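Long-range contacts in protein CsuE (Acinetobacter baumannii, PDB 6FJY), which forms the tip adhesion subunit of archaic chaperone-usher Csu pili and probably mediates attachment during biofilm formation, here held by its chaperone CsuC: residues L40-M45 against T92-F97; L68-L73 against I108-G113; F132-A137 against P150-G155; D180-A185 against G207-V212; Y216-N221 against V306-E311. All coordinates share one frame; numbering follows the deposited sequence.

Contact 1: L40-M45 against T92-F97; sequences LALANM and TLVNLF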
# COMPACT_ATOMS: atom_id res chain seq x y z
N LEU D 40 22.95 19.48 24.68
CA LEU D 40 23.87 18.71 23.87
C LEU D 40 25.31 18.96 24.26
O LEU D 40 26.22 18.67 23.47
CB LEU D 40 23.68 19.03 22.39
CG LEU D 40 22.49 18.33 21.76
CD1 LEU D 40 22.35 18.72 20.32
CD2 LEU D 40 22.61 16.82 21.91
N ALA D 41 25.55 19.50 25.46
CA ALA D 41 26.91 19.83 25.86
C ALA D 41 27.72 18.58 26.17
O ALA D 41 28.95 18.59 26.05
CB ALA D 41 26.89 20.76 27.07
N LEU D 42 27.04 17.50 26.57
CA LEU D 42 27.63 16.23 27.00
C LEU D 42 28.45 16.38 28.27
O LEU D 42 29.23 15.48 28.62
CB LEU D 42 28.47 15.58 25.89
CG LEU D 42 27.79 15.51 24.51
CD1 LEU D 42 28.59 14.63 23.54
CD2 LEU D 42 26.35 15.05 24.60
N ALA D 43 28.29 17.50 28.99
CA ALA D 43 29.07 17.74 30.19
C ALA D 43 28.49 17.05 31.41
O ALA D 43 29.21 16.85 32.40
CB ALA D 43 29.16 19.24 30.46
N ASN D 44 27.22 16.69 31.37
CA ASN D 44 26.53 16.11 32.51
C ASN D 44 25.82 14.84 32.06
O ASN D 44 25.18 14.81 31.01
CB ASN D 44 25.54 17.11 33.12
CG ASN D 44 26.22 18.35 33.66
OD1 ASN D 44 27.25 18.27 34.32
ND2 ASN D 44 25.65 19.51 33.37
N MET D 45 25.98 13.80 32.87
CA MET D 45 25.41 12.50 32.57
C MET D 45 23.91 12.61 32.33
O MET D 45 23.20 13.31 33.05
CB MET D 45 25.69 11.54 33.72
CG MET D 45 25.33 10.10 33.45
SD MET D 45 26.59 9.29 32.47
CE MET D 45 26.33 7.64 33.05
N THR D 92 26.11 10.71 26.22
CA THR D 92 25.72 10.93 24.83
C THR D 92 24.29 10.48 24.54
O THR D 92 23.84 10.61 23.40
CB THR D 92 26.67 10.17 23.89
OG1 THR D 92 26.32 8.78 23.87
CG2 THR D 92 28.12 10.31 24.34
N LEU D 93 23.58 9.96 25.54
CA LEU D 93 22.22 9.46 25.36
C LEU D 93 21.28 10.51 24.79
O LEU D 93 20.28 10.15 24.14
CB LEU D 93 21.68 8.97 26.70
CG LEU D 93 20.31 8.33 26.69
CD1 LEU D 93 20.25 7.22 25.66
CD2 LEU D 93 20.01 7.80 28.06
N VAL D 94 21.56 11.79 25.02
CA VAL D 94 20.67 12.85 24.58
C VAL D 94 20.53 12.87 23.06
O VAL D 94 19.50 13.29 22.53
CB VAL D 94 21.14 14.22 25.11
CG1 VAL D 94 20.52 14.49 26.49
CG2 VAL D 94 22.66 14.27 25.19
N ASN D 95 21.55 12.39 22.33
CA ASN D 95 21.40 12.50 20.89
C ASN D 95 20.62 11.33 20.28
O ASN D 95 20.53 11.24 19.05
CB ASN D 95 22.77 12.69 20.21
CG ASN D 95 23.72 11.56 20.44
OD1 ASN D 95 23.34 10.39 20.46
ND2 ASN D 95 24.99 11.90 20.59
N LEU D 96 20.03 10.47 21.11
CA LEU D 96 19.02 9.52 20.63
C LEU D 96 17.63 10.14 20.55
O LEU D 96 16.74 9.56 19.90
CB LEU D 96 18.98 8.30 21.55
CG LEU D 96 20.26 7.47 21.48
CD1 LEU D 96 20.10 6.10 22.10
CD2 LEU D 96 20.78 7.38 20.02
N PHE D 97 17.41 11.28 21.18
CA PHE D 97 16.13 11.97 21.03
C PHE D 97 16.02 12.48 19.61
O PHE D 97 16.87 13.25 19.15
CB PHE D 97 16.02 13.11 22.04
CG PHE D 97 16.01 12.64 23.46
CD1 PHE D 97 14.93 11.94 23.97
CD2 PHE D 97 17.09 12.90 24.30
CE1 PHE D 97 14.92 11.50 25.28
CE2 PHE D 97 17.08 12.47 25.61
CZ PHE D 97 16.00 11.77 26.10

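Contact 2: L68-L73 against I108-G113; sequences LNAIIL and IRLPAG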
# COMPACT_ATOMS: atom_id res chain seq x y z
N LEU D 68 0.64 -11.99 13.82
CA LEU D 68 2.03 -11.71 13.50
C LEU D 68 2.85 -11.72 14.78
O LEU D 68 2.34 -11.46 15.88
CB LEU D 68 2.18 -10.36 12.80
CG LEU D 68 1.80 -10.25 11.33
CD1 LEU D 68 1.78 -8.79 10.95
CD2 LEU D 68 2.79 -11.03 10.47
N ASN D 69 4.15 -11.99 14.63
CA ASN D 69 5.08 -11.98 15.75
C ASN D 69 6.15 -10.94 15.48
O ASN D 69 6.84 -11.00 14.46
CB ASN D 69 5.68 -13.36 15.97
CG ASN D 69 4.65 -14.36 16.47
OD1 ASN D 69 4.48 -15.43 15.90
ND2 ASN D 69 3.94 -13.99 17.54
N ALA D 70 6.27 -9.97 16.37
CA ALA D 70 7.22 -8.89 16.24
C ALA D 70 8.28 -9.00 17.32
O ALA D 70 8.26 -9.89 18.18
CB ALA D 70 6.51 -7.54 16.31
N ILE D 71 9.24 -8.08 17.27
CA ILE D 71 10.31 -7.99 18.24
C ILE D 71 10.50 -6.51 18.54
O ILE D 71 10.76 -5.73 17.62
CB ILE D 71 11.63 -8.60 17.73
CG1 ILE D 71 11.46 -10.08 17.41
CG2 ILE D 71 12.74 -8.38 18.73
CD1 ILE D 71 12.68 -10.69 16.77
N ILE D 72 10.34 -6.13 19.80
CA ILE D 72 10.48 -4.73 20.17
C ILE D 72 11.89 -4.49 20.67
O ILE D 72 12.41 -5.25 21.49
CB ILE D 72 9.43 -4.32 21.21
CG1 ILE D 72 8.06 -4.86 20.82
CG2 ILE D 72 9.36 -2.82 21.30
CD1 ILE D 72 7.65 -4.48 19.42
N LEU D 73 12.52 -3.43 20.17
CA LEU D 73 13.88 -3.08 20.53
C LEU D 73 13.95 -1.63 20.97
O LEU D 73 13.21 -0.78 20.47
CB LEU D 73 14.85 -3.31 19.36
CG LEU D 73 14.99 -4.72 18.75
CD1 LEU D 73 14.08 -4.89 17.55
CD2 LEU D 73 16.44 -4.97 18.36
N ILE D 108 10.23 -1.73 16.00
CA ILE D 108 9.54 -2.99 15.77
C ILE D 108 10.32 -3.78 14.72
O ILE D 108 10.65 -3.26 13.64
CB ILE D 108 8.09 -2.77 15.33
CG1 ILE D 108 7.31 -2.03 16.41
CG2 ILE D 108 7.43 -4.10 15.03
CD1 ILE D 108 5.83 -1.90 16.11
N ARG D 109 10.59 -5.03 15.02
CA ARG D 109 11.22 -5.98 14.11
C ARG D 109 10.21 -7.08 13.80
O ARG D 109 9.81 -7.83 14.70
CB ARG D 109 12.49 -6.56 14.72
CG ARG D 109 13.28 -7.46 13.78
CD ARG D 109 14.58 -7.96 14.40
NE ARG D 109 15.55 -6.89 14.62
CZ ARG D 109 16.67 -7.03 15.33
NH1 ARG D 109 16.97 -8.20 15.89
NH2 ARG D 109 17.50 -6.01 15.47
N LEU D 110 9.80 -7.17 12.54
CA LEU D 110 9.02 -8.31 12.07
C LEU D 110 9.97 -9.34 11.47
O LEU D 110 10.59 -9.06 10.43
CB LEU D 110 8.00 -7.86 11.05
CG LEU D 110 6.92 -6.96 11.64
CD1 LEU D 110 5.94 -6.50 10.58
CD2 LEU D 110 6.20 -7.69 12.74
N PRO D 111 10.14 -10.51 12.08
CA PRO D 111 10.98 -11.55 11.47
C PRO D 111 10.47 -11.96 10.10
O PRO D 111 9.27 -12.09 9.87
CB PRO D 111 10.87 -12.70 12.47
CG PRO D 111 10.59 -12.04 13.77
CD PRO D 111 9.75 -10.84 13.46
N ALA D 112 11.42 -12.19 9.18
CA ALA D 112 11.09 -12.68 7.85
C ALA D 112 10.50 -14.08 7.92
O ALA D 112 10.64 -14.80 8.91
CB ALA D 112 12.33 -12.68 6.95
N GLY D 113 9.85 -14.47 6.83
CA GLY D 113 9.23 -15.77 6.75
C GLY D 113 7.84 -15.86 7.33
O GLY D 113 7.36 -16.97 7.60

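Contact 3: F132-A137 against P150-G155; sequences FYSVPA and PGFRRG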
# COMPACT_ATOMS: atom_id res chain seq x y z
N PHE D 132 12.65 6.25 34.46
CA PHE D 132 13.35 6.97 35.52
C PHE D 132 14.45 7.76 34.82
O PHE D 132 15.40 7.17 34.30
CB PHE D 132 13.94 6.00 36.56
CG PHE D 132 12.95 5.00 37.11
CD1 PHE D 132 12.58 3.88 36.37
CD2 PHE D 132 12.41 5.16 38.38
CE1 PHE D 132 11.68 2.95 36.89
CE2 PHE D 132 11.52 4.24 38.91
CZ PHE D 132 11.15 3.13 38.16
N TYR D 133 14.31 9.08 34.77
CA TYR D 133 15.21 9.89 33.97
C TYR D 133 15.64 11.15 34.71
O TYR D 133 14.92 11.66 35.58
CB TYR D 133 14.58 10.29 32.62
CG TYR D 133 13.28 11.04 32.74
CD1 TYR D 133 13.25 12.43 32.83
CD2 TYR D 133 12.07 10.36 32.75
CE1 TYR D 133 12.06 13.12 32.94
CE2 TYR D 133 10.86 11.04 32.86
CZ TYR D 133 10.86 12.42 32.96
OH TYR D 133 9.67 13.09 33.07
N SER D 134 16.83 11.64 34.36
CA SER D 134 17.32 12.96 34.76
C SER D 134 18.16 13.49 33.61
O SER D 134 19.34 13.12 33.47
CB SER D 134 18.12 12.91 36.05
OG SER D 134 18.57 14.21 36.38
N VAL D 135 17.57 14.36 32.81
CA VAL D 135 18.15 14.82 31.55
C VAL D 135 18.61 16.26 31.72
O VAL D 135 17.83 17.09 32.20
CB VAL D 135 17.14 14.72 30.39
CG1 VAL D 135 17.83 15.05 29.07
CG2 VAL D 135 16.51 13.33 30.36
N PRO D 136 19.84 16.59 31.35
CA PRO D 136 20.29 17.98 31.43
C PRO D 136 19.59 18.85 30.40
O PRO D 136 19.29 18.42 29.29
CB PRO D 136 21.80 17.89 31.15
CG PRO D 136 21.95 16.62 30.37
CD PRO D 136 20.90 15.68 30.87
N ALA D 137 19.31 20.08 30.80
CA ALA D 137 18.59 21.06 30.00
C ALA D 137 19.57 22.05 29.36
O ALA D 137 20.69 22.24 29.83
CB ALA D 137 17.58 21.82 30.86
N PRO D 150 9.75 11.87 38.85
CA PRO D 150 9.50 12.30 40.24
C PRO D 150 10.38 11.56 41.24
O PRO D 150 10.49 10.33 41.22
CB PRO D 150 8.02 11.97 40.45
CG PRO D 150 7.73 10.90 39.47
CD PRO D 150 8.56 11.21 38.27
N GLY D 151 10.99 12.32 42.14
CA GLY D 151 11.83 11.77 43.19
C GLY D 151 13.28 11.56 42.82
O GLY D 151 14.01 10.96 43.61
N PHE D 152 13.72 12.03 41.65
CA PHE D 152 15.08 11.79 41.21
C PHE D 152 16.07 12.65 41.98
O PHE D 152 15.83 13.84 42.21
CB PHE D 152 15.22 12.05 39.70
CG PHE D 152 16.29 11.23 39.05
CD1 PHE D 152 17.63 11.54 39.22
CD2 PHE D 152 15.97 10.12 38.29
CE1 PHE D 152 18.62 10.77 38.65
CE2 PHE D 152 16.95 9.35 37.71
CZ PHE D 152 18.28 9.68 37.89
N ARG D 153 17.20 12.05 42.35
CA ARG D 153 18.24 12.73 43.11
C ARG D 153 19.59 12.39 42.49
O ARG D 153 20.05 11.25 42.57
CB ARG D 153 18.20 12.32 44.59
N ARG D 154 20.23 13.39 41.87
CA ARG D 154 21.61 13.26 41.41
C ARG D 154 22.55 13.63 42.56
O ARG D 154 22.33 14.62 43.26
CB ARG D 154 21.89 14.16 40.21
CG ARG D 154 20.94 14.00 39.02
CD ARG D 154 21.02 15.19 38.06
NE ARG D 154 22.22 15.17 37.23
CZ ARG D 154 22.28 14.65 36.01
NH1 ARG D 154 21.21 14.13 35.44
NH2 ARG D 154 23.43 14.67 35.34
N GLY D 155 23.59 12.82 42.74
CA GLY D 155 24.65 13.15 43.67
C GLY D 155 25.92 13.50 42.93
O GLY D 155 25.89 14.24 41.94

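Contact 4: D180-A185 against G207-V212; sequences DCRILA and GIRCSV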
# COMPACT_ATOMS: atom_id res chain seq x y z
N ASP D 180 -0.69 -6.82 -1.96
CA ASP D 180 0.57 -6.75 -2.68
C ASP D 180 0.52 -7.68 -3.89
O ASP D 180 -0.08 -8.76 -3.81
CB ASP D 180 1.73 -7.12 -1.76
CG ASP D 180 3.07 -6.70 -2.31
OD1 ASP D 180 3.09 -6.09 -3.41
OD2 ASP D 180 4.09 -6.97 -1.66
N CYS D 181 1.15 -7.27 -4.98
CA CYS D 181 1.17 -8.05 -6.21
C CYS D 181 2.46 -7.77 -6.97
O CYS D 181 3.04 -6.68 -6.87
CB CYS D 181 -0.03 -7.74 -7.11
SG CYS D 181 -1.65 -8.31 -6.52
N ARG D 182 2.92 -8.77 -7.73
CA ARG D 182 4.08 -8.63 -8.60
C ARG D 182 3.80 -9.29 -9.94
O ARG D 182 3.20 -10.36 -10.00
CB ARG D 182 5.31 -9.26 -7.97
CG ARG D 182 5.81 -8.51 -6.78
CD ARG D 182 5.90 -9.41 -5.59
NE ARG D 182 7.12 -9.17 -4.82
CZ ARG D 182 7.26 -8.18 -3.96
NH1 ARG D 182 6.27 -7.32 -3.75
NH2 ARG D 182 8.40 -8.05 -3.30
N ILE D 183 4.26 -8.64 -11.02
CA ILE D 183 4.05 -9.11 -12.39
C ILE D 183 5.37 -9.55 -12.99
O ILE D 183 6.40 -8.88 -12.82
CB ILE D 183 3.42 -8.03 -13.29
CG1 ILE D 183 2.56 -7.06 -12.49
CG2 ILE D 183 2.62 -8.67 -14.42
CD1 ILE D 183 2.06 -5.93 -13.34
N LEU D 184 5.32 -10.64 -13.75
CA LEU D 184 6.50 -11.23 -14.40
C LEU D 184 6.04 -11.76 -15.76
O LEU D 184 5.45 -12.84 -15.85
CB LEU D 184 7.10 -12.34 -13.55
CG LEU D 184 8.45 -12.91 -13.96
CD1 LEU D 184 9.48 -11.80 -14.13
CD2 LEU D 184 8.89 -13.90 -12.90
N ALA D 185 6.31 -10.99 -16.82
CA ALA D 185 5.72 -11.24 -18.12
C ALA D 185 6.70 -11.83 -19.13
O ALA D 185 6.29 -12.64 -19.97
CB ALA D 185 5.11 -9.95 -18.68
N GLY D 207 3.06 -14.47 -15.15
CA GLY D 207 2.89 -14.87 -13.77
C GLY D 207 2.63 -13.70 -12.85
O GLY D 207 3.36 -12.71 -12.89
N ILE D 208 1.60 -13.81 -12.01
CA ILE D 208 1.26 -12.76 -11.05
C ILE D 208 1.12 -13.38 -9.66
O ILE D 208 0.28 -14.26 -9.44
CB ILE D 208 -0.03 -12.02 -11.44
CG1 ILE D 208 0.16 -11.37 -12.81
CG2 ILE D 208 -0.38 -10.98 -10.39
CD1 ILE D 208 -1.00 -10.57 -13.30
N ARG D 209 1.95 -12.92 -8.73
CA ARG D 209 1.94 -13.37 -7.34
C ARG D 209 1.30 -12.27 -6.50
O ARG D 209 1.85 -11.17 -6.40
CB ARG D 209 3.35 -13.69 -6.86
CG ARG D 209 4.06 -14.74 -7.72
CD ARG D 209 5.50 -14.95 -7.29
NE ARG D 209 5.61 -15.09 -5.84
CZ ARG D 209 6.34 -14.29 -5.06
NH1 ARG D 209 7.04 -13.30 -5.59
NH2 ARG D 209 6.37 -14.50 -3.75
N CYS D 210 0.16 -12.58 -5.90
CA CYS D 210 -0.64 -11.62 -5.16
C CYS D 210 -0.95 -12.18 -3.78
O CYS D 210 -0.97 -13.39 -3.56
CB CYS D 210 -1.96 -11.29 -5.91
SG CYS D 210 -1.85 -10.17 -7.31
N SER D 211 -1.18 -11.27 -2.84
CA SER D 211 -1.73 -11.66 -1.55
C SER D 211 -3.16 -12.18 -1.73
O SER D 211 -3.77 -12.02 -2.79
CB SER D 211 -1.70 -10.48 -0.58
OG SER D 211 -2.05 -9.29 -1.26
N VAL D 212 -3.68 -12.83 -0.68
CA VAL D 212 -5.05 -13.36 -0.77
C VAL D 212 -6.03 -12.21 -1.00
O VAL D 212 -5.75 -11.04 -0.71
CB VAL D 212 -5.45 -14.18 0.47
CG1 VAL D 212 -4.69 -15.49 0.51
CG2 VAL D 212 -5.24 -13.38 1.73

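Contact 5: Y216-N221 against V306-E311; sequences YYVSLN and VTVQVE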
# COMPACT_ATOMS: atom_id res chain seq x y z
N TYR D 216 -7.97 -8.54 -9.59
CA TYR D 216 -7.50 -7.62 -10.61
C TYR D 216 -7.92 -8.15 -11.97
O TYR D 216 -8.26 -9.32 -12.13
CB TYR D 216 -5.98 -7.45 -10.59
CG TYR D 216 -5.25 -8.77 -10.69
CD1 TYR D 216 -4.95 -9.48 -9.54
CD2 TYR D 216 -4.90 -9.31 -11.92
CE1 TYR D 216 -4.30 -10.69 -9.60
CE2 TYR D 216 -4.24 -10.52 -11.99
CZ TYR D 216 -3.94 -11.20 -10.82
OH TYR D 216 -3.30 -12.41 -10.86
N TYR D 217 -7.88 -7.24 -12.94
CA TYR D 217 -8.04 -7.57 -14.35
C TYR D 217 -6.71 -7.35 -15.06
O TYR D 217 -5.96 -6.42 -14.74
CB TYR D 217 -9.13 -6.70 -14.99
CG TYR D 217 -10.54 -7.00 -14.51
CD1 TYR D 217 -11.23 -8.11 -14.98
CD2 TYR D 217 -11.19 -6.15 -13.62
CE1 TYR D 217 -12.53 -8.38 -14.56
CE2 TYR D 217 -12.49 -6.41 -13.19
CZ TYR D 217 -13.15 -7.53 -13.67
OH TYR D 217 -14.43 -7.79 -13.26
N VAL D 218 -6.43 -8.22 -16.03
CA VAL D 218 -5.24 -8.13 -16.87
C VAL D 218 -5.70 -7.85 -18.29
O VAL D 218 -6.44 -8.64 -18.88
CB VAL D 218 -4.40 -9.42 -16.82
CG1 VAL D 218 -3.05 -9.18 -17.45
CG2 VAL D 218 -4.24 -9.90 -15.40
N SER D 219 -5.26 -6.73 -18.84
CA SER D 219 -5.57 -6.37 -20.21
C SER D 219 -4.29 -6.15 -21.01
O SER D 219 -3.22 -5.84 -20.46
CB SER D 219 -6.44 -5.11 -20.28
OG SER D 219 -7.69 -5.33 -19.66
N LEU D 220 -4.41 -6.33 -22.32
CA LEU D 220 -3.31 -6.09 -23.25
C LEU D 220 -3.77 -5.12 -24.32
O LEU D 220 -4.86 -5.27 -24.88
CB LEU D 220 -2.82 -7.40 -23.91
CG LEU D 220 -2.28 -8.53 -23.03
CD1 LEU D 220 -1.76 -9.65 -23.91
CD2 LEU D 220 -1.21 -8.07 -22.07
N ASN D 221 -2.95 -4.10 -24.58
CA ASN D 221 -3.26 -3.11 -25.60
C ASN D 221 -3.02 -3.73 -26.98
O ASN D 221 -2.83 -4.94 -27.13
CB ASN D 221 -2.46 -1.84 -25.37
CG ASN D 221 -1.00 -1.97 -25.78
OD1 ASN D 221 -0.44 -3.06 -25.80
ND2 ASN D 221 -0.40 -0.85 -26.12
N VAL D 306 3.78 -4.57 -26.22
CA VAL D 306 2.40 -4.62 -25.77
C VAL D 306 2.33 -4.16 -24.32
O VAL D 306 3.12 -4.61 -23.48
CB VAL D 306 1.82 -6.03 -25.93
CG1 VAL D 306 0.45 -6.11 -25.27
CG2 VAL D 306 1.72 -6.41 -27.39
N THR D 307 1.40 -3.26 -24.04
CA THR D 307 1.18 -2.78 -22.68
C THR D 307 0.31 -3.79 -21.94
O THR D 307 -0.82 -4.08 -22.36
CB THR D 307 0.54 -1.40 -22.70
OG1 THR D 307 1.44 -0.45 -23.28
CG2 THR D 307 0.19 -0.94 -21.29
N VAL D 308 0.85 -4.37 -20.87
CA VAL D 308 0.10 -5.21 -19.95
C VAL D 308 -0.48 -4.31 -18.86
O VAL D 308 0.26 -3.75 -18.04
CB VAL D 308 0.97 -6.30 -19.32
CG1 VAL D 308 0.10 -7.22 -18.46
CG2 VAL D 308 1.72 -7.10 -20.38
N GLN D 309 -1.80 -4.16 -18.85
CA GLN D 309 -2.48 -3.38 -17.82
C GLN D 309 -3.01 -4.31 -16.73
O GLN D 309 -3.70 -5.30 -17.03
CB GLN D 309 -3.63 -2.56 -18.40
CG GLN D 309 -4.28 -1.65 -17.38
CD GLN D 309 -5.41 -0.84 -17.98
OE1 GLN D 309 -6.22 -1.36 -18.74
NE2 GLN D 309 -5.46 0.44 -17.64
N VAL D 310 -2.65 -4.02 -15.48
CA VAL D 310 -3.22 -4.69 -14.32
C VAL D 310 -4.03 -3.64 -13.56
O VAL D 310 -3.47 -2.64 -13.10
CB VAL D 310 -2.14 -5.33 -13.45
CG1 VAL D 310 -2.76 -6.10 -12.28
CG2 VAL D 310 -1.32 -6.26 -14.29
N GLU D 311 -5.34 -3.83 -13.50
CA GLU D 311 -6.24 -2.86 -12.89
C GLU D 311 -6.77 -3.43 -11.58
O GLU D 311 -7.31 -4.54 -11.55
CB GLU D 311 -7.39 -2.50 -13.83
CG GLU D 311 -8.30 -1.39 -13.30
CD GLU D 311 -9.06 -0.66 -14.40
OE1 GLU D 311 -9.69 -1.34 -15.24
OE2 GLU D 311 -9.02 0.59 -14.43

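Contact 1: L40-M45 against T92-F97
Thr92 meets the 40-45 loop mainly through its backbone: Leu42 CD2 lies 4.2 Å from Thr92 CA, while Leu42 CD1 faces Thr92 CG2 at 4.4 Å. Thr92 O accepts Asn95 N at 3.1 Å, starting the short 3-10 turn that fixes the positions of the next residues. Val94 is the centre: its side chain sets out toward the opposite loop, and its CG2 serves two leucines. Leu42 crosses it obliquely, with CD2 at 3.8 Å from Val94 CG2, whereas Leu40 slides past in the opposite direction, its CD2 at 4.2 Å from the same methyl. A short branched side chain suits the place, since one methyl can meet both leucine ends. Asn95 adds only its CB, 4.5 Å from Leu40 CD2. The contact is thus a light apolar one. Leu40 and Leu42 remain exposed on the surface of the tip subunit. The 40-45 loop leads from strand 33-35 into strand 47-54, and the turn opposite joins strand 85-87 to strand 103-110; at the end of that segment, Phe97 packs on Phe38, Leu33, Cys35 and Leu104, tying the turn to the body of the domain.

Contact 2: L68-L73 against I108-G113
An antiparallel pairing of strand 67-73 with strand 103-110, part of the beta framework of this Ig-like protein, makes the contact. Ile71 and Arg109 form its hydrogen-bonded pair, and the two bonds differ in quality: Arg109 N gives a sound bond to Ile71 O at 2.7 Å, whereas Ile71 N to Arg109 O, although 2.6 Å long, is bent to 123° and weak. The distortion lies next to Ala70, where strand 67-73 is interrupted. A small side chain fits there, since Ala70 CB touches both Leu110 CD2 at 3.6 Å and Ile108 CG2 at 3.8 Å. Ile72 and Ile108 extend together from the sheet, with Ile72 CD1 3.9 Å from Ile108 CG1; this face packs on Phe29. The face of Ile71 and Arg109 is different. Arg109 starts with CG anti to the backbone N (chi1 -175°), then bends at chi3 (-68°). Leu73 crosses it obliquely and covers one face of the guanidinium, Leu73 CD2 reaching 3.2 Å from Arg109 NH2. Farther along, Ile71 CD1 touches Pro111 CG at 3.9 Å. Pro111 has no N-H to offer the neighbouring strand, and Asn69 O, 3.1 Å from Pro111 CD, accepts Gln114 NE2 instead. The chemistry is therefore two-sided: an aliphatic face suited to the interior, and a partly exposed face on which hydrocarbon shields one side of a cationic group while the charge stays near the surface.

Contact 3: F132-A137 against P150-G155
The ring of Phe152 lies over the CB of Ser134, a CH-pi contact in which Ser134 CB stands 3.5 Å from the Phe152 ring centroid and 18° off its normal. With CG anti to its backbone N, Phe152 carries the ring across the strand so that its CD2 also comes within 3.3 Å of Tyr133 O. A serine suits the position beneath: its CB is slim enough for the ring to come close, and its hydroxyl is turned to a different partner. Ser134 OG, anti to the backbone N, accepts Arg154 NH1 at 2.8 Å in a nearly straight bond (164°) lying almost in the guanidinium plane. The same NH1 makes a second, weak bond to Ser134 O at 2.9 Å, also at the guanidinium edge. A bend at chi3 (76°) folds the arginine back over the serine, bringing Arg154 CD to 3.1 Å from Ser134 OG. Glu148 OE2 is a further partner of the hydroxyl, which the flanking cation and carboxylate would be expected to polarise. The other terminal nitrogen, Arg154 NH2, bonds to Met45 O. Strand 119-136 runs here between strand 47-54, paired through Ser134 and Tyr47, and strand 146-148, paired through Val135 and Phe147. Arg154 reaches across all three, resting on Tyr47, Phe146 and Glu148, while Tyr133 and Val135 point away from the 150-155 loop and pack on Cys2 of strand 2-4.

Contact 4: D180-A185 against G207-V212
Side chains leave this antiparallel strand pair of the Ig-like, spore coat protein U-related domain on two contrasting faces. On one, which is buried and suits sulfur and aliphatic groups, Cys181 and Cys210 occupy a non-hydrogen-bonded pair and join in a cross-strand disulfide, with Cys181 SG 2.0 Å from Cys210 SG and a disulfide torsion of 118°. The bond draws Cys181 CA to 4.1 Å from Cys210 CA. Ile183 and Ile208 follow on that face, running alongside each other, Ile183 CG2 being 4.0 Å from Ile208 CG1. On the other, Arg182 and Arg209 cross obliquely with guanidinium planes at 90°, Arg182 NE staying 4.2 Å from Arg209 NH1. Arginines suit this partly exposed face because nearby acids probably offset the like charges: Arg182 NH1 forms a salt bridge with Asp180 OD2 at 3.0 Å, and Arg209 NH2 pairs with Glu21 OE2. At the strand end Ser211 grips Asp180 twice, its OG accepting Asp180 N at 2.9 Å and its N donating to Asp180 O at 2.9 Å. Helix 16-21 covers the arginine face. Strand 202-210 continues the pairing through Ile208 to Gln281 of strand 279-289, and Ile183 packs on Tyr116 of the CsuC chain.

Contact 5: Y216-N221 against V306-E311
Tight packing is concentrated on the face of Val218, Leu220, Val308 and Val310. Leu220 and Val308 lie side by side, with Leu220 CD2 3.5 Å from Val308 CG2, and Val218 CG1 meets Val308 CG1 at 3.8 Å. Beta-branched valines suit such extended, buried positions. Tyr216 closes the row, its ring alongside Val310 with Tyr216 CD2 3.9 Å from Val310 CG1. Behind these side chains the backbones bond regularly, as in Gln309 N to Ser219 O at 2.7 Å, and the strands run antiparallel at 162°. At the far end the pattern changes: Thr307 N bonds to Asn221 OD1 at 2.6 Å, the donor lying 58° above the plane of that amide carbonyl. With CG between the backbone N and the carbonyl carbon (chi1 76°), the crowded position, Asn221 brings OD1 there, where it also accepts Gly223 N, while Asn221 O is taken by Arg232.

The other edge of segment 306-311 pairs in parallel with a strand of the CsuC chain, so the chaperone extends this sheet of the Ig-like fold: donor-strand complementation of the pre-assembly complex.

Between the two segments, the face of Tyr217, Ser219, Gln309 and Glu311 is looser. Ser219 CB comes no nearer than 4.1 Å to Gln309 OE1, and the partly exposed Gln309 and Glu311 are long chains at home at a protein boundary. Polar ends here turn to the chaperone: Glu311 OE2 hydrogen-bonds to Ser117 of the CsuC chain, Tyr217 OH to Phe194 O of the CsuC chain, and Thr307 OG1, at the adjoining end, to Gln113 of the CsuC chain.

Along the chain contacts 1 and 2 interleave, their segments alternating, and contacts 3, 4 and 5 follow in series. Contacts 1 and 3 lie at one end of the elongated subunit, their centres about 14 Å apart and directly touching. Contacts 4 and 5, about 13 Å apart between centres, touch at the other end, in the region related to spore coat protein U, where Tyr216 and Val310 of contact 5 pack on residues of contact 4. Contact 2 lies between, nearer the chain's centre. Centres of contacts 3 and 5 are about 63 Å apart, yet strands 119-136 and 167-184 pair on the way. Chaperone-bound contacts 4 and 5 are thus remote from the exposed loops of contact 1.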